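PDB 4G68: ABC transporter from Caldanaerobius, which probably serves as the extracellular solute-binding protein of an ABC importer, capturing xylan-derived sugars for uptake by a thermophilic bacterium. Local coordinates for residues C[50-55]-C[347-352]; C[355-360]-C[375-380]. All coordinates share one frame; numbering follows the deposited sequence.

Interaction 1: C[50-55]-C[347-352]; sequences EPAKTK and SDMDYL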
# COMPACT_ATOMS: atom_id res chain seq x y z
N GLU C 50 -8.85 -13.07 6.13
CA GLU C 50 -9.75 -12.89 7.29
C GLU C 50 -9.12 -11.97 8.35
O GLU C 50 -7.91 -11.97 8.54
CB GLU C 50 -10.12 -14.25 7.92
CG GLU C 50 -10.81 -15.24 6.99
CD GLU C 50 -12.17 -14.78 6.53
OE1 GLU C 50 -12.77 -13.87 7.17
OE2 GLU C 50 -12.63 -15.35 5.51
N PRO C 51 -9.95 -11.19 9.08
CA PRO C 51 -11.42 -11.16 9.04
C PRO C 51 -12.05 -10.17 8.02
O PRO C 51 -13.27 -10.00 8.03
CB PRO C 51 -11.77 -10.76 10.49
CG PRO C 51 -10.67 -9.80 10.84
CD PRO C 51 -9.43 -10.38 10.20
N ALA C 52 -11.23 -9.53 7.17
CA ALA C 52 -11.74 -8.54 6.18
C ALA C 52 -12.83 -9.15 5.30
O ALA C 52 -13.91 -8.56 5.18
CB ALA C 52 -10.63 -7.95 5.33
N LYS C 53 -12.55 -10.34 4.75
CA LYS C 53 -13.48 -11.04 3.84
C LYS C 53 -14.86 -11.21 4.48
O LYS C 53 -15.88 -10.96 3.83
CB LYS C 53 -12.90 -12.38 3.37
CG LYS C 53 -13.80 -13.16 2.41
CD LYS C 53 -13.36 -14.63 2.37
CE LYS C 53 -14.34 -15.54 1.65
NZ LYS C 53 -14.47 -15.07 0.23
N THR C 54 -14.88 -11.64 5.75
CA THR C 54 -16.11 -11.81 6.56
C THR C 54 -16.76 -10.46 6.83
O THR C 54 -17.98 -10.30 6.71
CB THR C 54 -15.81 -12.51 7.92
OG1 THR C 54 -15.28 -13.84 7.68
CG2 THR C 54 -17.06 -12.61 8.83
N LYS C 55 -15.93 -9.48 7.20
CA LYS C 55 -16.44 -8.12 7.43
C LYS C 55 -17.10 -7.44 6.23
O LYS C 55 -18.13 -6.74 6.37
CB LYS C 55 -15.33 -7.25 8.02
CG LYS C 55 -14.84 -7.82 9.35
CD LYS C 55 -15.86 -7.57 10.44
CE LYS C 55 -15.61 -6.20 10.99
NZ LYS C 55 -16.72 -5.87 11.91
N SER C 347 -13.77 2.12 5.13
CA SER C 347 -12.86 3.02 5.88
C SER C 347 -12.93 2.71 7.41
O SER C 347 -11.89 2.59 8.08
CB SER C 347 -13.23 4.47 5.62
OG SER C 347 -12.37 5.39 6.35
N ASP C 348 -14.16 2.61 7.96
CA ASP C 348 -14.32 2.29 9.40
C ASP C 348 -13.85 0.85 9.73
O ASP C 348 -13.22 0.60 10.77
CB ASP C 348 -15.80 2.34 9.78
CG ASP C 348 -16.35 3.73 9.89
OD1 ASP C 348 -15.63 4.73 9.62
OD2 ASP C 348 -17.55 3.80 10.33
N MET C 349 -14.14 -0.10 8.83
CA MET C 349 -13.67 -1.47 8.98
C MET C 349 -12.13 -1.44 9.08
O MET C 349 -11.57 -2.01 10.00
CB MET C 349 -14.09 -2.32 7.76
CG MET C 349 -13.56 -3.75 7.78
SD MET C 349 -13.65 -4.64 6.22
CE MET C 349 -12.22 -4.01 5.33
N ASP C 350 -11.48 -0.76 8.12
CA ASP C 350 -9.99 -0.69 7.99
C ASP C 350 -9.38 -0.21 9.30
O ASP C 350 -8.43 -0.82 9.84
CB ASP C 350 -9.59 0.36 6.91
CG ASP C 350 -9.53 -0.20 5.51
OD1 ASP C 350 -9.64 -1.45 5.34
OD2 ASP C 350 -9.35 0.64 4.55
N TYR C 351 -9.93 0.89 9.80
CA TYR C 351 -9.55 1.48 11.09
C TYR C 351 -9.65 0.48 12.27
O TYR C 351 -8.70 0.38 13.08
CB TYR C 351 -10.41 2.71 11.35
CG TYR C 351 -9.98 3.57 12.54
CD1 TYR C 351 -8.62 3.84 12.77
CD2 TYR C 351 -10.92 4.13 13.39
CE1 TYR C 351 -8.22 4.62 13.84
CE2 TYR C 351 -10.53 4.93 14.47
CZ TYR C 351 -9.18 5.17 14.68
OH TYR C 351 -8.80 5.96 15.74
N LEU C 352 -10.75 -0.26 12.33
CA LEU C 352 -11.00 -1.19 13.43
C LEU C 352 -10.11 -2.43 13.39
O LEU C 352 -9.62 -2.87 14.43
CB LEU C 352 -12.47 -1.61 13.43
CG LEU C 352 -13.41 -0.52 13.96
CD1 LEU C 352 -14.86 -0.82 13.59
CD2 LEU C 352 -13.24 -0.45 15.48
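M349 reaches out from helix 332-353 and lays its thioether against the first turn of helix 52-66, between A52 and K55. Its CG stands anti to the backbone N (chi1 176°) and chi2 is also extended, which carries SD straight across the gap; the bend comes last, at chi3 (80°), and swings CE round to the A52 side. SD of M349 sits 3.6 Å from CB of K55, the tightest approach here, while CE of M349 meets CB of A52 at 4.2 Å.

K55 touches through the root of its side chain. CB faces the sulfur because the bond from CA to CB points toward helix 332-353; beyond it, bends at chi2 and chi3 turn the outer chain and NZ away from SD. No hydrogen bond crosses between the segments.

On the far side of the turn, OG1 of T54 hydrogen-bonds OE1 of E50 at 2.6 Å, on the syn side of the carboxylate but tilted out of its plane. The contact thus joins the start of helix 52-66, a short loop after strand 40-45, to the last turns of helix 332-353, whose other faces carry S347 and Y351 onto strand 357-358 and Y351 onto helix 372-382.

Interaction 2: C[355-360]-C[375-380]; sequences TGLPAW and IQIMNN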
# COMPACT_ATOMS: atom_id res chain seq x y z
N THR C 355 -6.53 -3.21 8.47
CA THR C 355 -6.33 -3.52 7.05
C THR C 355 -6.07 -2.26 6.23
O THR C 355 -5.62 -2.34 5.08
CB THR C 355 -7.57 -4.22 6.40
OG1 THR C 355 -8.78 -3.48 6.68
CG2 THR C 355 -7.67 -5.66 6.81
N GLY C 356 -6.38 -1.10 6.82
CA GLY C 356 -6.01 0.17 6.21
C GLY C 356 -5.96 1.35 7.17
O GLY C 356 -6.19 1.17 8.37
N LEU C 357 -5.60 2.52 6.65
CA LEU C 357 -5.78 3.78 7.38
C LEU C 357 -7.02 4.51 6.83
O LEU C 357 -7.14 4.67 5.59
CB LEU C 357 -4.53 4.63 7.22
CG LEU C 357 -3.33 4.07 7.98
CD1 LEU C 357 -2.04 4.59 7.35
CD2 LEU C 357 -3.43 4.37 9.50
N PRO C 358 -7.96 4.94 7.72
CA PRO C 358 -9.26 5.44 7.25
C PRO C 358 -9.13 6.74 6.48
O PRO C 358 -8.33 7.64 6.87
CB PRO C 358 -10.04 5.67 8.56
CG PRO C 358 -9.00 5.88 9.64
CD PRO C 358 -7.90 4.91 9.21
N ALA C 359 -9.88 6.87 5.39
CA ALA C 359 -9.99 8.17 4.70
C ALA C 359 -11.16 8.98 5.17
O ALA C 359 -11.18 10.23 5.02
CB ALA C 359 -10.06 8.03 3.17
N TRP C 360 -12.16 8.28 5.72
CA TRP C 360 -13.37 8.96 6.20
C TRP C 360 -13.17 9.29 7.64
O TRP C 360 -12.36 8.63 8.31
CB TRP C 360 -14.57 8.05 6.10
CG TRP C 360 -15.01 7.84 4.67
CD1 TRP C 360 -14.27 7.25 3.63
CD2 TRP C 360 -16.27 8.29 4.06
NE1 TRP C 360 -15.00 7.25 2.46
CE2 TRP C 360 -16.19 7.90 2.64
CE3 TRP C 360 -17.41 8.99 4.52
CZ2 TRP C 360 -17.25 8.14 1.76
CZ3 TRP C 360 -18.44 9.23 3.61
CH2 TRP C 360 -18.37 8.81 2.26
N ILE C 375 -3.31 2.58 15.88
CA ILE C 375 -3.07 3.87 16.53
C ILE C 375 -1.58 4.23 16.43
O ILE C 375 -1.18 5.40 16.13
CB ILE C 375 -3.47 3.77 18.01
CG1 ILE C 375 -4.98 3.53 18.10
CG2 ILE C 375 -3.15 5.05 18.77
CD1 ILE C 375 -5.47 3.06 19.45
N GLN C 376 -0.76 3.24 16.66
CA GLN C 376 0.70 3.45 16.63
C GLN C 376 1.20 3.91 15.24
O GLN C 376 2.01 4.87 15.14
CB GLN C 376 1.46 2.23 17.16
CG GLN C 376 2.87 2.62 17.61
CD GLN C 376 3.71 1.47 18.13
OE1 GLN C 376 4.44 1.60 19.13
NE2 GLN C 376 3.57 0.32 17.47
N ILE C 377 0.70 3.23 14.20
CA ILE C 377 0.95 3.61 12.83
C ILE C 377 0.58 5.09 12.70
O ILE C 377 1.41 5.87 12.29
CB ILE C 377 0.26 2.71 11.77
CG1 ILE C 377 0.94 1.33 11.74
CG2 ILE C 377 0.41 3.35 10.39
CD1 ILE C 377 0.19 0.23 10.96
N MET C 378 -0.66 5.46 13.04
CA MET C 378 -1.02 6.88 13.06
C MET C 378 0.03 7.78 13.76
O MET C 378 0.55 8.74 13.16
CB MET C 378 -2.39 7.06 13.69
CG MET C 378 -3.51 6.86 12.70
SD MET C 378 -5.14 7.23 13.43
CE MET C 378 -5.08 8.91 13.66
N ASN C 379 0.35 7.43 15.01
CA ASN C 379 1.30 8.18 15.87
C ASN C 379 2.80 8.17 15.52
O ASN C 379 3.45 9.22 15.49
CB ASN C 379 1.13 7.66 17.30
CG ASN C 379 -0.20 8.05 17.88
OD1 ASN C 379 -0.94 8.86 17.29
ND2 ASN C 379 -0.50 7.51 19.05
N ASN C 380 3.36 6.98 15.36
CA ASN C 380 4.76 6.85 14.97
C ASN C 380 5.06 7.17 13.51
O ASN C 380 6.21 7.49 13.21
CB ASN C 380 5.30 5.48 15.30
CG ASN C 380 5.38 5.24 16.81
OD1 ASN C 380 4.94 6.09 17.63
ND2 ASN C 380 5.88 4.05 17.20
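This is a small, buried, wholly apolar contact in which one leucine of a short strand, 357-358, meets one face of helix 372-382. The backbones stay well apart, CA of L357 and CA of M378 being 8.0 Å from each other, so side chains alone bridge the gap. L357 points at the helix and ends in a methyl fork. Both branches are used: CD1 of L357 is 4.1 Å from CG2 of I377, and CD2 of L357 lies equally near that same methyl. The two side chains pass at a slant, with the beta-branch methyl of I377 set against the fork.

CD2 of L357 has a second neighbour in CG of M378, also at 4.1 Å. Here the chains run past each other in opposite directions, and the methionine is met on its methylene; SD is next along the chain, and the chi3 bend (68°) turns only CE.

The strand belongs to the mixed sheet of a periplasmic-binding-protein-type fold, where it pairs antiparallel with strand 144-160 and L357 is backbone hydrogen-bonded to Q152. Helix 372-382 packs on that same sheet: I377 also touches V156 and A299, on strands 144-160 and 297-300, while L357 leans on Q152 and A154 besides. I377 and M378 are consecutive residues, and the helix widens into a pi-type turn at 377-380. At the end of that turn, ND2 of N380 hydrogen-bonds the carbonyl O of A299, a polar tie between the helix and strand 297-300.

Both contacts are buried, apolar and without a hydrogen bond between their own segments, yet they differ in make-up. Interaction 1 sets helix against helix, with a thioether lying on the root of a lysine; at its edge K55 is partly exposed. Interaction 2 sets strand against helix, branched methyls against each other and a methylene, and lies deeper: its centre is about 12 Å from the centre of the chain, against about 16 Å for that of interaction 1. The elements follow in series, since helix 332-353 runs on into strand 357-358. Polar bonds join them there: OD1 of D350 and OG1 of T355 are 2.6 Å apart, and OG of S347 is 3.0 Å from N of W360, both probable hydrogen bonds.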